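PDB 2C9K: pesticidal crystal protein Cry4Aa from Bacillus thuringiensis, which binds midgut epithelial cells of insects, including mosquito larvae, and causes their colloid-osmotic lysis through pore formation. Local coordinates for residues 215-220 against 274-279; 220-225 against 264-269; 293-298 against 458-463; 351-356 against 379-384. All coordinates share one frame; numbering follows the deposited sequence.

In the fold
The four contacts form two touching pairs. Interactions 1 and 2, with centres about 11 Å apart, share I220 and join the start of helix 222-240, with the loop before it, to strand 262-267 and the loop leading to helix 279-286, fastening the N-terminal helical domain to the middle one. Interactions 3 and 4, centres about 12 Å apart, follow along the chain within the middle, beta-rich domain. Interaction 4 zips two neighbouring strands of one sheet, while interaction 3 packs the start of strand 294-303 against the loop after strand 450-457; Y353 touches both W295 and P462 and so links the two contacts. Centres of interactions 1 and 4 are about 37 Å apart.

Interaction 1 of 4, residues 215-220 against 274-279; sequences NLDGNI and YKYYDF
The side-chain amide of N219 reaches across to the 274-279 loop and donates from ND2 to two backbone carbonyls, K275 O and Y277 O, each at 2.7 Å from ND2. The bond to Y277 O is the straighter (163° at the hydrogen against 132°), and this oxygen lies near the amide plane of N219, although the donor stands above the carbonyl plane. Two acceptors on one NH2 fix the rotation of the amide. Its CG is anti to the backbone N (chi1 -163°), and OD1 takes a weak bond from I220 N.

Other contacts flank this grip. L216 CD2 rests on K275 CD at 3.7 Å, and the K275 chain extends to give its NZ to E270 O. L216 O lies at the ring edge of Y276, 3.5 Å from CE2. A water bridges N215 O and D217 OD2, with Y276 OH also near it. At the other end I220 CG2 approaches F279 CD1 at 3.9 Å; the F279 ring also meets W222 and Y225.

Behind N219 stands a type I' beta turn, L216 to N219, with D217 and G218 both at positive phi, and a backbone bond to D213. Opposite, Y277 N bonds Y274 O, closing the 3-10 turn ahead of helix 279-286. This contact lies at the interface between helical domain I and beta-prism domain II of the three-domain Cry toxin fold.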
# COMPACT_ATOMS: atom_id res chain seq x y z
N ASN A 215 -28.11 -2.79 11.67
CA ASN A 215 -28.55 -1.71 10.78
C ASN A 215 -28.94 -2.21 9.40
O ASN A 215 -29.82 -1.63 8.76
CB ASN A 215 -27.44 -0.67 10.62
CG ASN A 215 -27.10 0.02 11.92
OD1 ASN A 215 -26.10 0.73 12.00
ND2 ASN A 215 -27.93 -0.19 12.93
N LEU A 216 -28.28 -3.27 8.93
CA LEU A 216 -28.57 -3.83 7.62
C LEU A 216 -29.54 -5.01 7.70
O LEU A 216 -29.72 -5.75 6.74
CB LEU A 216 -27.26 -4.28 6.97
CG LEU A 216 -26.19 -3.20 6.82
CD1 LEU A 216 -25.00 -3.78 6.10
CD2 LEU A 216 -26.75 -2.01 6.05
N ASP A 217 -30.17 -5.15 8.86
CA ASP A 217 -31.12 -6.22 9.12
C ASP A 217 -30.47 -7.59 9.06
O ASP A 217 -31.11 -8.58 8.69
CB ASP A 217 -32.30 -6.14 8.16
CG ASP A 217 -33.30 -5.08 8.58
OD1 ASP A 217 -33.82 -5.16 9.72
OD2 ASP A 217 -33.58 -4.16 7.78
N GLY A 218 -29.19 -7.64 9.42
CA GLY A 218 -28.46 -8.89 9.44
C GLY A 218 -27.40 -9.09 8.38
O GLY A 218 -26.51 -9.92 8.54
N ASN A 219 -27.47 -8.34 7.29
CA ASN A 219 -26.49 -8.54 6.23
C ASN A 219 -25.09 -8.23 6.71
O ASN A 219 -24.91 -7.49 7.67
CB ASN A 219 -26.84 -7.69 5.00
CG ASN A 219 -26.12 -8.16 3.75
OD1 ASN A 219 -25.48 -9.20 3.75
ND2 ASN A 219 -26.24 -7.39 2.67
N ILE A 220 -24.09 -8.82 6.05
CA ILE A 220 -22.71 -8.54 6.38
C ILE A 220 -22.57 -7.13 5.83
O ILE A 220 -23.14 -6.83 4.78
CB ILE A 220 -21.73 -9.45 5.62
CG1 ILE A 220 -22.02 -10.91 5.95
CG2 ILE A 220 -20.29 -9.08 5.96
CD1 ILE A 220 -21.86 -11.25 7.42
N TYR A 274 -28.17 -1.55 -2.54
CA TYR A 274 -27.11 -2.53 -2.73
C TYR A 274 -26.48 -3.05 -1.44
O TYR A 274 -25.83 -4.10 -1.44
CB TYR A 274 -26.03 -1.95 -3.65
CG TYR A 274 -26.64 -1.35 -4.88
CD1 TYR A 274 -26.77 0.03 -5.01
CD2 TYR A 274 -27.18 -2.16 -5.88
CE1 TYR A 274 -27.43 0.59 -6.10
CE2 TYR A 274 -27.84 -1.62 -6.97
CZ TYR A 274 -27.96 -0.24 -7.08
OH TYR A 274 -28.62 0.32 -8.14
N LYS A 275 -26.67 -2.33 -0.34
CA LYS A 275 -26.10 -2.77 0.93
C LYS A 275 -26.81 -4.03 1.43
O LYS A 275 -26.32 -4.69 2.34
CB LYS A 275 -26.21 -1.66 1.97
CG LYS A 275 -27.61 -1.07 2.10
CD LYS A 275 -27.63 0.07 3.10
CE LYS A 275 -29.06 0.49 3.39
NZ LYS A 275 -29.12 1.69 4.29
N TYR A 276 -27.94 -4.36 0.82
CA TYR A 276 -28.72 -5.54 1.23
C TYR A 276 -28.42 -6.78 0.40
O TYR A 276 -28.91 -7.86 0.68
CB TYR A 276 -30.22 -5.23 1.16
CG TYR A 276 -30.69 -4.18 2.15
CD1 TYR A 276 -31.37 -3.04 1.70
CD2 TYR A 276 -30.47 -4.31 3.52
CE1 TYR A 276 -31.80 -2.07 2.59
CE2 TYR A 276 -30.90 -3.34 4.42
CZ TYR A 276 -31.56 -2.22 3.94
OH TYR A 276 -31.96 -1.24 4.81
N TYR A 277 -27.61 -6.60 -0.64
CA TYR A 277 -27.21 -7.70 -1.51
C TYR A 277 -26.04 -8.43 -0.89
O TYR A 277 -25.46 -7.98 0.10
CB TYR A 277 -26.79 -7.18 -2.88
CG TYR A 277 -27.95 -6.81 -3.77
CD1 TYR A 277 -28.86 -5.83 -3.40
CD2 TYR A 277 -28.13 -7.46 -4.99
CE1 TYR A 277 -29.94 -5.51 -4.21
CE2 TYR A 277 -29.20 -7.14 -5.81
CZ TYR A 277 -30.10 -6.17 -5.42
OH TYR A 277 -31.15 -5.85 -6.23
N ASP A 278 -25.70 -9.57 -1.49
CA ASP A 278 -24.61 -10.41 -1.02
C ASP A 278 -23.29 -9.64 -0.93
O ASP A 278 -23.01 -8.76 -1.74
CB ASP A 278 -24.44 -11.61 -1.95
CG ASP A 278 -23.53 -12.66 -1.37
OD1 ASP A 278 -23.92 -13.29 -0.36
OD2 ASP A 278 -22.42 -12.86 -1.92
N PHE A 279 -22.48 -10.00 0.05
CA PHE A 279 -21.19 -9.36 0.25
C PHE A 279 -20.32 -9.46 -1.00
O PHE A 279 -19.97 -8.46 -1.61
CB PHE A 279 -20.46 -10.02 1.42
CG PHE A 279 -19.05 -9.53 1.61
CD1 PHE A 279 -18.79 -8.45 2.45
CD2 PHE A 279 -18.00 -10.11 0.91
CE1 PHE A 279 -17.51 -7.94 2.58
CE2 PHE A 279 -16.71 -9.61 1.03
CZ PHE A 279 -16.46 -8.52 1.87
O HOH W 1 -32.27 -2.08 7.07

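Interaction 2 of 4, residues 220-225 against 264-269; sequences INWNTY and YQVLNF
N223 sets its CB squarely on the ring of F269, and this is the tight part of the contact: CB stands 3.4 Å from the ring centroid of F269 and only 4° off the ring normal, a CH-pi contact over the face. The N223 CG is anti to its backbone N (chi1 -165°), and the amide continues past the ring with its plane 53° from that of F269, bringing OD1 to 3.5 Å from F269 CD2. N221 joins from the far end of the same ring, its OD1 lying 3.6 Å from F269 CZ in an oblique approach. That oxygen is already engaged, because T224 N donates to it at 3.0 Å in the N-cap bond of helix 222-240, while N221 ND2 is held by D213.

Toward V266 fewer atoms meet, all through the single methyl CG1. N223 ND2 lies beside it at 3.3 Å from V266 CG1, and both residues keep some exposure to solvent. W222 and V266 slide past each other in opposite directions, CZ3 3.8 Å from V266 CG1, and the indole edge is no nearer to F269 than 4.4 Å, from CE3 to CE1. This indole is nonetheless buried, with NE1 bonded to E283 and its flank against Q282, L286 and T452.

No hydrogen bond crosses between 220-225 and 264-269. The directional bonds lie alongside, where N226 and T230 further along the helix both donate to Y264 O. The helix start therefore meets the strand end by dispersion and CH-pi contact, with the capping amide's polar groups satisfied by their own helix and by D213.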
# COMPACT_ATOMS: atom_id res chain seq x y z
N ILE A 220 -24.09 -8.82 6.05
CA ILE A 220 -22.71 -8.54 6.38
C ILE A 220 -22.57 -7.13 5.83
O ILE A 220 -23.14 -6.83 4.78
CB ILE A 220 -21.73 -9.45 5.62
CG1 ILE A 220 -22.02 -10.91 5.95
CG2 ILE A 220 -20.29 -9.08 5.96
CD1 ILE A 220 -21.86 -11.25 7.42
N ASN A 221 -21.83 -6.26 6.52
CA ASN A 221 -21.67 -4.89 6.03
C ASN A 221 -20.38 -4.68 5.23
O ASN A 221 -19.30 -4.53 5.80
CB ASN A 221 -21.69 -3.90 7.18
CG ASN A 221 -21.81 -2.47 6.70
OD1 ASN A 221 -21.11 -2.07 5.78
ND2 ASN A 221 -22.68 -1.70 7.33
N TRP A 222 -20.52 -4.66 3.90
CA TRP A 222 -19.39 -4.48 2.99
C TRP A 222 -18.63 -3.15 3.15
O TRP A 222 -17.41 -3.12 3.04
CB TRP A 222 -19.86 -4.61 1.54
CG TRP A 222 -18.78 -4.35 0.55
CD1 TRP A 222 -17.87 -5.25 0.08
CD2 TRP A 222 -18.44 -3.10 -0.03
NE1 TRP A 222 -16.98 -4.63 -0.76
CE2 TRP A 222 -17.31 -3.30 -0.85
CE3 TRP A 222 -18.99 -1.81 0.06
CZ2 TRP A 222 -16.72 -2.27 -1.57
CZ3 TRP A 222 -18.39 -0.79 -0.65
CH2 TRP A 222 -17.27 -1.03 -1.46
N ASN A 223 -19.35 -2.06 3.40
CA ASN A 223 -18.69 -0.76 3.55
C ASN A 223 -17.79 -0.75 4.78
O ASN A 223 -16.73 -0.12 4.80
CB ASN A 223 -19.72 0.38 3.68
CG ASN A 223 -19.10 1.75 3.46
OD1 ASN A 223 -19.73 2.77 3.71
ND2 ASN A 223 -17.86 1.77 2.99
N THR A 224 -18.22 -1.46 5.81
CA THR A 224 -17.45 -1.54 7.04
C THR A 224 -16.19 -2.35 6.75
O THR A 224 -15.10 -2.03 7.20
CB THR A 224 -18.28 -2.22 8.15
OG1 THR A 224 -19.41 -1.39 8.46
CG2 THR A 224 -17.43 -2.45 9.39
N TYR A 225 -16.36 -3.40 5.97
CA TYR A 225 -15.28 -4.28 5.58
C TYR A 225 -14.28 -3.46 4.79
O TYR A 225 -13.08 -3.51 5.02
CB TYR A 225 -15.85 -5.41 4.71
CG TYR A 225 -14.84 -6.43 4.26
CD1 TYR A 225 -14.62 -7.61 4.97
CD2 TYR A 225 -14.06 -6.20 3.13
CE1 TYR A 225 -13.66 -8.53 4.57
CE2 TYR A 225 -13.10 -7.11 2.73
CZ TYR A 225 -12.91 -8.27 3.45
OH TYR A 225 -11.96 -9.17 3.02
N TYR A 264 -10.03 1.71 -1.73
CA TYR A 264 -11.23 2.39 -2.20
C TYR A 264 -12.01 3.15 -1.14
O TYR A 264 -12.04 2.78 0.03
CB TYR A 264 -12.20 1.37 -2.83
CG TYR A 264 -11.56 0.37 -3.79
CD1 TYR A 264 -10.77 -0.67 -3.32
CD2 TYR A 264 -11.77 0.47 -5.17
CE1 TYR A 264 -10.20 -1.59 -4.19
CE2 TYR A 264 -11.20 -0.44 -6.05
CZ TYR A 264 -10.42 -1.47 -5.56
OH TYR A 264 -9.84 -2.38 -6.42
N GLN A 265 -12.65 4.23 -1.59
CA GLN A 265 -13.50 5.05 -0.73
C GLN A 265 -14.84 4.98 -1.47
O GLN A 265 -14.86 4.95 -2.70
CB GLN A 265 -12.96 6.49 -0.67
CG GLN A 265 -11.57 6.60 -0.04
CD GLN A 265 -11.04 8.04 0.02
OE1 GLN A 265 -11.23 8.83 -0.90
NE2 GLN A 265 -10.35 8.37 1.11
N VAL A 266 -15.96 4.92 -0.76
CA VAL A 266 -17.23 4.81 -1.45
C VAL A 266 -18.26 5.93 -1.26
O VAL A 266 -18.26 6.64 -0.26
CB VAL A 266 -17.88 3.41 -1.15
CG1 VAL A 266 -17.12 2.72 -0.04
CG2 VAL A 266 -19.35 3.56 -0.81
N LEU A 267 -19.13 6.07 -2.26
CA LEU A 267 -20.16 7.10 -2.25
C LEU A 267 -21.54 6.49 -2.46
O LEU A 267 -21.71 5.58 -3.29
CB LEU A 267 -19.89 8.13 -3.36
CG LEU A 267 -21.00 9.10 -3.76
CD1 LEU A 267 -21.35 10.04 -2.60
CD2 LEU A 267 -20.55 9.90 -4.97
N ASN A 268 -22.52 7.00 -1.71
CA ASN A 268 -23.92 6.59 -1.75
C ASN A 268 -24.23 5.19 -1.25
O ASN A 268 -25.20 4.57 -1.67
CB ASN A 268 -24.49 6.74 -3.16
CG ASN A 268 -24.66 8.18 -3.57
OD1 ASN A 268 -24.82 9.07 -2.72
ND2 ASN A 268 -24.66 8.42 -4.87
N PHE A 269 -23.40 4.70 -0.33
CA PHE A 269 -23.60 3.38 0.22
C PHE A 269 -24.88 3.27 1.04
O PHE A 269 -25.72 2.40 0.81
CB PHE A 269 -22.43 3.00 1.12
CG PHE A 269 -22.64 1.71 1.85
CD1 PHE A 269 -22.53 0.49 1.18
CD2 PHE A 269 -23.03 1.71 3.18
CE1 PHE A 269 -22.81 -0.71 1.83
CE2 PHE A 269 -23.31 0.51 3.84
CZ PHE A 269 -23.20 -0.70 3.16

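Interaction 3 of 4, residues 293-298 against 458-463; sequences FTWLDS and SSVDPK
W295 lays one face of its indole against P462, the two side chains crossing at about a right angle. From a CB directed at the 458-463 loop, CG is anti to the carbonyl carbon (chi1 -57°). Along the near part of the indole, NE1 bonds T323 OG1, and CD2 lies in plane at the ring edge of F293. F293 presents its edge to the indole face opposite P462, CE2 above the indole's centre. Moving outward, W295 CE2 comes 3.8 Å from P462 CA. At the far rim the partners multiply: W295 CZ2 lies 3.4 Å from D461 O, and W295 CH2 lies 3.5 Å from V460 O, both oxygens being near the indole plane. W295 CH2 also has P462 CG over the face at 3.4 Å, and CZ3 meets the same carbon.

V460 completes the contact by pointing tip to tip at F293, its CG1 3.7 Å from the F293 ring centroid and 16° off the normal. The same methyl lies 3.8 Å from W295 CZ2, so it touches both aromatic side chains. On the loop side, D461 OD1 accepts from K463 N at 3.2 Å in an Asx turn, which shapes the chain around P462, while D461 O also receives K478 NZ.

No conventional hydrogen bond links 293-298 to 458-463. Aliphatic C-H groups lie on aromatic faces, while aromatic C-H edges face backbone oxygens; the buried contact thus rests on apolar burial and CH-pi contact, with weak polarity at the indole rim, and the indole N-H is bonded to T323 OG1, just past strand 313-322.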
# COMPACT_ATOMS: atom_id res chain seq x y z
N PHE A 293 -0.46 -3.03 -12.54
CA PHE A 293 -0.65 -1.63 -12.19
C PHE A 293 -1.11 -0.78 -13.38
O PHE A 293 -0.56 -0.90 -14.48
CB PHE A 293 0.65 -1.06 -11.61
CG PHE A 293 0.47 0.25 -10.92
CD1 PHE A 293 0.09 0.29 -9.59
CD2 PHE A 293 0.64 1.44 -11.60
CE1 PHE A 293 -0.11 1.51 -8.95
CE2 PHE A 293 0.43 2.66 -10.97
CZ PHE A 293 0.06 2.70 -9.65
N THR A 294 -2.12 0.06 -13.18
CA THR A 294 -2.60 0.92 -14.27
C THR A 294 -2.58 2.41 -13.90
O THR A 294 -2.72 2.78 -12.73
CB THR A 294 -4.06 0.58 -14.72
OG1 THR A 294 -4.98 0.86 -13.66
CG2 THR A 294 -4.18 -0.87 -15.13
N TRP A 295 -2.40 3.25 -14.91
CA TRP A 295 -2.40 4.70 -14.72
C TRP A 295 -3.65 5.28 -15.38
O TRP A 295 -4.00 4.91 -16.50
CB TRP A 295 -1.14 5.31 -15.31
CG TRP A 295 0.10 4.72 -14.75
CD1 TRP A 295 0.80 3.65 -15.24
CD2 TRP A 295 0.80 5.16 -13.60
NE1 TRP A 295 1.91 3.41 -14.46
CE2 TRP A 295 1.93 4.33 -13.44
CE3 TRP A 295 0.59 6.19 -12.68
CZ2 TRP A 295 2.84 4.49 -12.40
CZ3 TRP A 295 1.50 6.35 -11.65
CH2 TRP A 295 2.61 5.50 -11.52
N LEU A 296 -4.31 6.19 -14.69
CA LEU A 296 -5.54 6.79 -15.19
C LEU A 296 -5.32 7.84 -16.27
O LEU A 296 -4.87 8.94 -15.96
CB LEU A 296 -6.31 7.41 -14.03
CG LEU A 296 -7.71 7.94 -14.33
CD1 LEU A 296 -8.59 6.79 -14.84
CD2 LEU A 296 -8.29 8.57 -13.06
N ASP A 297 -5.65 7.51 -17.52
CA ASP A 297 -5.50 8.47 -18.62
C ASP A 297 -6.56 9.57 -18.58
O ASP A 297 -6.25 10.76 -18.67
CB ASP A 297 -5.58 7.77 -19.98
CG ASP A 297 -4.31 7.08 -20.34
OD1 ASP A 297 -3.24 7.60 -19.96
OD2 ASP A 297 -4.35 6.02 -21.01
N SER A 298 -7.83 9.17 -18.45
CA SER A 298 -8.92 10.13 -18.41
C SER A 298 -10.22 9.59 -17.81
O SER A 298 -10.44 8.38 -17.77
CB SER A 298 -9.21 10.66 -19.82
OG SER A 298 -9.59 9.61 -20.69
N SER A 458 1.24 7.05 -4.13
CA SER A 458 2.03 7.95 -4.96
C SER A 458 3.53 7.66 -4.96
O SER A 458 4.33 8.47 -5.44
CB SER A 458 1.80 9.41 -4.55
OG SER A 458 2.36 9.68 -3.28
N SER A 459 3.92 6.51 -4.42
CA SER A 459 5.33 6.14 -4.40
C SER A 459 5.65 5.31 -5.63
O SER A 459 6.81 5.01 -5.89
CB SER A 459 5.66 5.32 -3.16
OG SER A 459 5.03 4.04 -3.21
N VAL A 460 4.61 4.94 -6.38
CA VAL A 460 4.78 4.14 -7.58
C VAL A 460 5.32 4.99 -8.73
O VAL A 460 4.87 6.11 -8.95
CB VAL A 460 3.45 3.49 -8.00
CG1 VAL A 460 3.67 2.55 -9.19
CG2 VAL A 460 2.85 2.74 -6.81
N ASP A 461 6.27 4.44 -9.48
CA ASP A 461 6.89 5.18 -10.58
C ASP A 461 6.30 4.84 -11.94
O ASP A 461 6.09 3.67 -12.27
CB ASP A 461 8.39 4.91 -10.58
CG ASP A 461 9.15 5.83 -11.50
OD1 ASP A 461 8.55 6.83 -11.95
OD2 ASP A 461 10.34 5.56 -11.78
N PRO A 462 6.01 5.86 -12.76
CA PRO A 462 5.44 5.66 -14.10
C PRO A 462 6.52 5.28 -15.12
O PRO A 462 6.21 4.84 -16.23
CB PRO A 462 4.84 7.02 -14.44
CG PRO A 462 4.70 7.70 -13.13
CD PRO A 462 5.92 7.28 -12.38
N LYS A 463 7.77 5.45 -14.73
CA LYS A 463 8.88 5.18 -15.62
C LYS A 463 9.71 3.95 -15.25
O LYS A 463 10.69 3.65 -15.92
CB LYS A 463 9.77 6.42 -15.71
CG LYS A 463 9.06 7.66 -16.27
CD LYS A 463 8.89 7.56 -17.78
CE LYS A 463 7.89 8.56 -18.35
NZ LYS A 463 6.47 8.19 -18.03

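Interaction 4 of 4, residues 351-356 against 379-384; sequences NIYIFL and FITNGT
Y353 and T381 form an antiparallel hydrogen-bonded pair, Y353 N reaching T381 O at 3.0 Å and T381 N reaching Y353 O at 2.7 Å, while the short strand axes run at 132° to each other. I354 and I380 make the adjoining non-hydrogen-bonded pair. F355 N donates to F379 O at 3.0 Å with 168° at the hydrogen, and both F355 and L356 face F379, a classic beta bulge.

On the face of the isoleucines, I354 CG1 meets I380 CG1 at 4.0 Å, and I352 CG2 packs on I380 CG2. These are the central strands of a Greek-key antiparallel sheet, ordered 386-392, 373-381, 353-362, 402-407, in the beta-prism domain.

In F355, chi1 71° puts CG between the backbone N and the carbonyl carbon; one face of the ring has F379 O over it, offset toward the rim, and F379 CB makes a CH-pi contact 4.2 Å from the F355 ring centroid. T381 CB meets that ring's edge at CD2. L356 and F379 lie side by side, pointing the same way, with CD2 of each 3.5 Å apart. T381 OG1 turns to Y427 O, and Y353 OH donates to N351 OD1.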
# COMPACT_ATOMS: atom_id res chain seq x y z
N ASN A 351 2.69 12.25 -15.45
CA ASN A 351 3.12 13.06 -14.32
C ASN A 351 2.10 14.14 -13.93
O ASN A 351 2.45 15.18 -13.38
CB ASN A 351 4.48 13.69 -14.61
CG ASN A 351 5.59 12.65 -14.70
OD1 ASN A 351 5.81 11.88 -13.75
ND2 ASN A 351 6.29 12.62 -15.83
N ILE A 352 0.83 13.86 -14.25
CA ILE A 352 -0.29 14.73 -13.91
C ILE A 352 -1.32 13.83 -13.22
O ILE A 352 -1.98 12.99 -13.85
CB ILE A 352 -0.92 15.39 -15.17
CG1 ILE A 352 -0.11 16.63 -15.57
CG2 ILE A 352 -2.36 15.79 -14.88
CD1 ILE A 352 1.20 16.34 -16.24
N TYR A 353 -1.46 13.99 -11.90
CA TYR A 353 -2.36 13.16 -11.13
C TYR A 353 -3.44 13.87 -10.33
O TYR A 353 -3.33 15.05 -10.01
CB TYR A 353 -1.54 12.29 -10.18
CG TYR A 353 -0.25 11.78 -10.77
CD1 TYR A 353 0.96 12.38 -10.46
CD2 TYR A 353 -0.25 10.72 -11.67
CE1 TYR A 353 2.15 11.93 -11.02
CE2 TYR A 353 0.93 10.26 -12.24
CZ TYR A 353 2.13 10.87 -11.92
OH TYR A 353 3.30 10.44 -12.51
N ILE A 354 -4.48 13.12 -10.01
CA ILE A 354 -5.59 13.63 -9.21
C ILE A 354 -5.28 13.16 -7.78
O ILE A 354 -5.19 11.96 -7.53
CB ILE A 354 -6.94 13.05 -9.71
CG1 ILE A 354 -7.18 13.49 -11.15
CG2 ILE A 354 -8.08 13.54 -8.85
CD1 ILE A 354 -8.36 12.82 -11.83
N PHE A 355 -5.09 14.10 -6.85
CA PHE A 355 -4.76 13.73 -5.48
C PHE A 355 -5.85 14.08 -4.48
O PHE A 355 -5.76 13.73 -3.30
CB PHE A 355 -3.45 14.40 -5.06
CG PHE A 355 -3.56 15.88 -4.88
CD1 PHE A 355 -4.18 16.42 -3.75
CD2 PHE A 355 -3.02 16.75 -5.81
CE1 PHE A 355 -4.26 17.80 -3.56
CE2 PHE A 355 -3.10 18.13 -5.63
CZ PHE A 355 -3.72 18.66 -4.50
N LEU A 356 -6.87 14.78 -4.95
CA LEU A 356 -8.00 15.16 -4.12
C LEU A 356 -9.13 15.63 -5.02
O LEU A 356 -8.89 16.31 -6.02
CB LEU A 356 -7.60 16.31 -3.18
CG LEU A 356 -8.68 16.81 -2.21
CD1 LEU A 356 -8.96 15.75 -1.15
CD2 LEU A 356 -8.20 18.08 -1.54
N PHE A 379 -8.49 18.05 -7.92
CA PHE A 379 -7.33 18.77 -7.45
C PHE A 379 -6.14 17.98 -7.98
O PHE A 379 -5.68 17.02 -7.36
CB PHE A 379 -7.33 18.88 -5.94
CG PHE A 379 -8.29 19.90 -5.42
CD1 PHE A 379 -8.20 21.23 -5.84
CD2 PHE A 379 -9.29 19.56 -4.52
CE1 PHE A 379 -9.09 22.20 -5.37
CE2 PHE A 379 -10.19 20.51 -4.04
CZ PHE A 379 -10.09 21.84 -4.47
N ILE A 380 -5.71 18.39 -9.16
CA ILE A 380 -4.62 17.80 -9.92
C ILE A 380 -3.24 18.34 -9.54
O ILE A 380 -3.12 19.43 -8.98
CB ILE A 380 -4.88 18.05 -11.42
CG1 ILE A 380 -6.15 17.31 -11.84
CG2 ILE A 380 -3.68 17.67 -12.26
CD1 ILE A 380 -6.66 17.63 -13.22
N THR A 381 -2.21 17.55 -9.82
CA THR A 381 -0.85 17.97 -9.53
C THR A 381 0.03 17.63 -10.73
O THR A 381 -0.12 16.56 -11.33
CB THR A 381 -0.28 17.27 -8.26
OG1 THR A 381 1.02 17.80 -7.97
CG2 THR A 381 -0.18 15.76 -8.46
N ASN A 382 0.93 18.54 -11.10
CA ASN A 382 1.82 18.29 -12.22
C ASN A 382 3.27 18.30 -11.77
O ASN A 382 4.18 18.22 -12.58
CB ASN A 382 1.61 19.33 -13.33
CG ASN A 382 2.09 20.72 -12.94
OD1 ASN A 382 1.93 21.66 -13.70
ND2 ASN A 382 2.68 20.84 -11.75
N GLY A 383 3.47 18.43 -10.47
CA GLY A 383 4.82 18.44 -9.95
C GLY A 383 5.35 19.82 -9.60
O GLY A 383 6.25 19.93 -8.77
N THR A 384 4.80 20.87 -10.20
CA THR A 384 5.27 22.22 -9.89
C THR A 384 4.18 23.14 -9.34
O THR A 384 4.48 24.16 -8.72
CB THR A 384 5.93 22.91 -11.13
OG1 THR A 384 4.92 23.48 -11.97
CG2 THR A 384 6.73 21.90 -11.93